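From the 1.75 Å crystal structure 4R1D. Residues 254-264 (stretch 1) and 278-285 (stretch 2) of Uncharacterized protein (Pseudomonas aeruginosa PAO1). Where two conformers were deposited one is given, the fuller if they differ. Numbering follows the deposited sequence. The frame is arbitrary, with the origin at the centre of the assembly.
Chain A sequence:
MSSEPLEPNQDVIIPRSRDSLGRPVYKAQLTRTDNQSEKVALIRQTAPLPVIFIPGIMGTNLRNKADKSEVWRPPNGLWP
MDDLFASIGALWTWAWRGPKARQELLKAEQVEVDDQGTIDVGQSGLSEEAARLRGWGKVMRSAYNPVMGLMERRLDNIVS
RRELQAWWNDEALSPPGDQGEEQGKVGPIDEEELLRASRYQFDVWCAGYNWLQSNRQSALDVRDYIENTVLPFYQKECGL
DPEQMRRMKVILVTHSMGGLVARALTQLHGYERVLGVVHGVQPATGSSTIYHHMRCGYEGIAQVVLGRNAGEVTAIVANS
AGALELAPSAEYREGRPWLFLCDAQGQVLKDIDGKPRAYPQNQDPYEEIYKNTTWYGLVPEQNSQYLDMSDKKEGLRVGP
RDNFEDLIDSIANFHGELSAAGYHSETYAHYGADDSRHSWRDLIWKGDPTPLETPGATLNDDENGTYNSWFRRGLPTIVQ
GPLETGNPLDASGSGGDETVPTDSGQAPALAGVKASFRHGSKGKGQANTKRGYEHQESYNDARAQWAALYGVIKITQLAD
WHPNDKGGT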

# COMPACT_ATOMS: atom_id res chain seq x y z
N THR A 254 -2.01 16.54 5.44
CA THR A 254 -1.91 15.09 5.46
C THR A 254 -3.16 14.42 5.99
O THR A 254 -3.87 14.97 6.83
CB THR A 254 -0.70 14.61 6.31
OG1 THR A 254 -1.02 14.70 7.70
CG2 THR A 254 0.53 15.46 6.02
N HIS A 255 -3.40 13.21 5.50
CA HIS A 255 -4.46 12.36 6.06
C HIS A 255 -3.85 11.10 6.66
O HIS A 255 -3.01 10.44 6.04
CB HIS A 255 -5.44 11.98 4.96
CG HIS A 255 -6.59 11.14 5.41
ND1 HIS A 255 -7.54 11.58 6.31
CD2 HIS A 255 -6.94 9.87 5.09
CE1 HIS A 255 -8.44 10.62 6.50
NE2 HIS A 255 -8.10 9.58 5.77
N SER A 256 -4.25 10.77 7.88
CA SER A 256 -3.93 9.44 8.41
C SER A 256 -2.42 9.19 8.41
O SER A 256 -1.64 10.04 8.84
CB SER A 256 -4.67 8.39 7.55
OG SER A 256 -4.49 7.07 8.04
N MET A 257 -1.99 8.02 7.94
CA MET A 257 -0.56 7.68 7.97
C MET A 257 0.30 8.61 7.12
O MET A 257 1.52 8.63 7.24
CB MET A 257 -0.34 6.23 7.55
CG MET A 257 -0.59 5.25 8.67
SD MET A 257 -0.20 3.57 8.17
CE MET A 257 1.08 3.89 6.94
N GLY A 258 -0.35 9.39 6.26
CA GLY A 258 0.37 10.41 5.51
C GLY A 258 1.07 11.38 6.46
O GLY A 258 2.02 12.05 6.09
N GLY A 259 0.58 11.45 7.69
CA GLY A 259 1.20 12.29 8.69
C GLY A 259 2.54 11.76 9.17
O GLY A 259 3.42 12.52 9.59
N LEU A 260 2.69 10.44 9.15
CA LEU A 260 3.97 9.85 9.50
C LEU A 260 4.99 10.08 8.37
O LEU A 260 6.17 10.34 8.62
CB LEU A 260 3.82 8.36 9.80
CG LEU A 260 3.18 7.99 11.15
CD1 LEU A 260 1.75 8.45 11.25
CD2 LEU A 260 3.26 6.48 11.36
N VAL A 261 4.51 10.00 7.13
CA VAL A 261 5.34 10.32 5.97
C VAL A 261 5.85 11.76 6.10
O VAL A 261 7.04 12.02 5.93
CB VAL A 261 4.54 10.17 4.66
CG1 VAL A 261 5.37 10.67 3.46
CG2 VAL A 261 4.07 8.70 4.47
N ALA A 262 4.94 12.68 6.41
CA ALA A 262 5.29 14.08 6.55
C ALA A 262 6.31 14.31 7.66
O ALA A 262 7.27 15.05 7.50
CB ALA A 262 4.04 14.91 6.82
N ARG A 263 6.12 13.66 8.79
CA ARG A 263 7.07 13.83 9.89
C ARG A 263 8.44 13.26 9.55
O ARG A 263 9.45 13.86 9.88
CB ARG A 263 6.51 13.25 11.18
CG ARG A 263 5.39 14.11 11.78
CD ARG A 263 4.65 13.37 12.90
NE ARG A 263 5.58 13.03 13.97
CZ ARG A 263 5.43 12.01 14.81
NH1 ARG A 263 4.38 11.20 14.72
NH2 ARG A 263 6.35 11.80 15.76
N ALA A 264 8.48 12.10 8.90
CA ALA A 264 9.74 11.56 8.43
C ALA A 264 10.43 12.57 7.52
O ALA A 264 11.63 12.80 7.62
CB ALA A 264 9.51 10.23 7.70
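Stretch 2 278-285: VHGVQPAT

Stretch 2 enters as a β-strand, Val278 to Gly280, that runs parallel to the strand at Thr254 and His255, and then leaves the sheet as an irregular segment that passes along the turn and the first part of the helix of stretch 1. Thr254 lies beside His279 and His255 beside Gly280, each pair with its CA atoms 4.9 Å apart. Three backbone hydrogen bonds hold the register: Thr254 N to Val278 O (2.8 Å), Gly280 N to Thr254 O (2.9 Å) and Ser256 N to Gly280 O (2.7 Å). The last of these carries the pairing one residue beyond the strand, to the point where stretch 1 folds into a type II' turn from His255 to Gly258. The helix that follows runs back against the new strand, its axis at 151° to that of Val278 to Gly280 and 8.7 Å from it at closest approach.

His279 shares a face of the sheet with Thr254, and its side chain fills the space between strand and helix. With chi1 at -68° (m) and chi2 at -48°, the ring brings ND1 to Thr254 OG1, to which it donates a hydrogen bond of 2.9 Å. Thr254 adopts the p rotamer (chi1 77°), which places OG1 at the edge of the imidazole; the same hydroxyl donates to a water at 2.7 Å. That water in turn donates to Ser256 O and Gly280 O, both at 2.8 Å, and so ties the threonine to the backbone of both stretches where they diverge. The ring also meets the helix: His279 CE1 is 4.0 Å from Ala262 CB, at the ring edge, and 3.5 Å from Gly259 O. Gly259, with no side chain, leaves room here: a CB there would point toward stretch 2, collide with the end of the Gln282 side chain and lie a tight 3.2 Å from His279 ND1.

On the other face, His255 takes chi1 t (-178°), and its ring packs near the Val281 side chain. Val281 has a left-handed backbone (phi/psi 41/46) and directs its carbonyl at the turn, where Ser256 CA makes a CA-H...O contact with Val281 O at 3.3 Å. Ser256 itself has positive phi (58/-134), as the first central position of a type II' turn requires.

Beyond the turn, Pro283 packs its ring on stretch 1. Its CG lies 3.8 Å from Met257 CG, and its CD is 4.1 Å from Leu260 CD1. Leu260, with chi1 m and chi2 p, points sideways at CB, yet its end comes nearer and sets CD1 3.6 Å from Pro283 O. Gln282 is extended (chi1 and chi2 both t), so its amide reaches the helix between Gly259 and Arg263. Arg263 points toward stretch 2, and the p turn at chi3 (61°) accompanies a guanidinium whose edge faces Gln282 and Ala284. A second water accepts from Arg263 NH2 at 2.8 Å and donates to Ala284 O at 3.2 Å, bridging the two stretches at this end.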

# COMPACT_ATOMS: atom_id res chain seq x y z
N VAL A 278 -0.37 20.63 8.28
CA VAL A 278 -1.68 20.22 8.75
C VAL A 278 -1.74 18.70 8.76
O VAL A 278 -1.45 18.05 7.76
CB VAL A 278 -2.76 20.77 7.81
CG1 VAL A 278 -4.12 20.05 8.02
CG2 VAL A 278 -2.88 22.28 7.99
N HIS A 279 -2.08 18.13 9.91
CA HIS A 279 -2.34 16.70 10.04
C HIS A 279 -3.81 16.44 10.36
O HIS A 279 -4.36 17.03 11.30
CB HIS A 279 -1.56 16.09 11.22
CG HIS A 279 -0.07 16.06 11.06
ND1 HIS A 279 0.56 15.59 9.93
CD2 HIS A 279 0.91 16.35 11.95
CE1 HIS A 279 1.87 15.64 10.10
NE2 HIS A 279 2.11 16.09 11.32
N GLY A 280 -4.41 15.52 9.61
CA GLY A 280 -5.74 15.02 9.92
C GLY A 280 -5.67 13.55 10.29
O GLY A 280 -5.01 12.75 9.61
N VAL A 281 -6.34 13.20 11.38
CA VAL A 281 -6.43 11.82 11.88
C VAL A 281 -5.15 10.99 11.82
O VAL A 281 -5.18 9.82 11.41
CB VAL A 281 -7.61 11.02 11.25
CG1 VAL A 281 -8.92 11.74 11.50
CG2 VAL A 281 -7.39 10.76 9.73
N GLN A 282 -4.04 11.57 12.25
CA GLN A 282 -2.77 10.86 12.25
C GLN A 282 -2.75 9.83 13.37
O GLN A 282 -3.03 10.18 14.51
CB GLN A 282 -1.59 11.80 12.45
CG GLN A 282 -0.25 11.08 12.31
CD GLN A 282 0.97 11.95 12.56
OE1 GLN A 282 0.96 13.18 12.34
NE2 GLN A 282 2.04 11.31 13.03
N PRO A 283 -2.41 8.59 13.06
CA PRO A 283 -2.13 7.61 14.12
C PRO A 283 -0.66 7.80 14.54
O PRO A 283 0.22 7.01 14.17
CB PRO A 283 -2.32 6.28 13.41
CG PRO A 283 -1.91 6.55 11.98
CD PRO A 283 -2.31 8.00 11.71
N ALA A 284 -0.43 8.85 15.33
CA ALA A 284 0.91 9.37 15.60
C ALA A 284 1.77 8.32 16.28
O ALA A 284 2.98 8.25 16.04
CB ALA A 284 0.82 10.64 16.47
N THR A 285 1.13 7.51 17.11
CA THR A 285 1.84 6.45 17.81
C THR A 285 1.30 5.08 17.40
O THR A 285 1.58 4.08 18.06
CB THR A 285 1.74 6.63 19.34
OG1 THR A 285 0.35 6.70 19.72
CG2 THR A 285 2.47 7.90 19.78
O HOH W 1 -2.26 12.77 9.16
O HOH W 2 5.70 9.52 17.24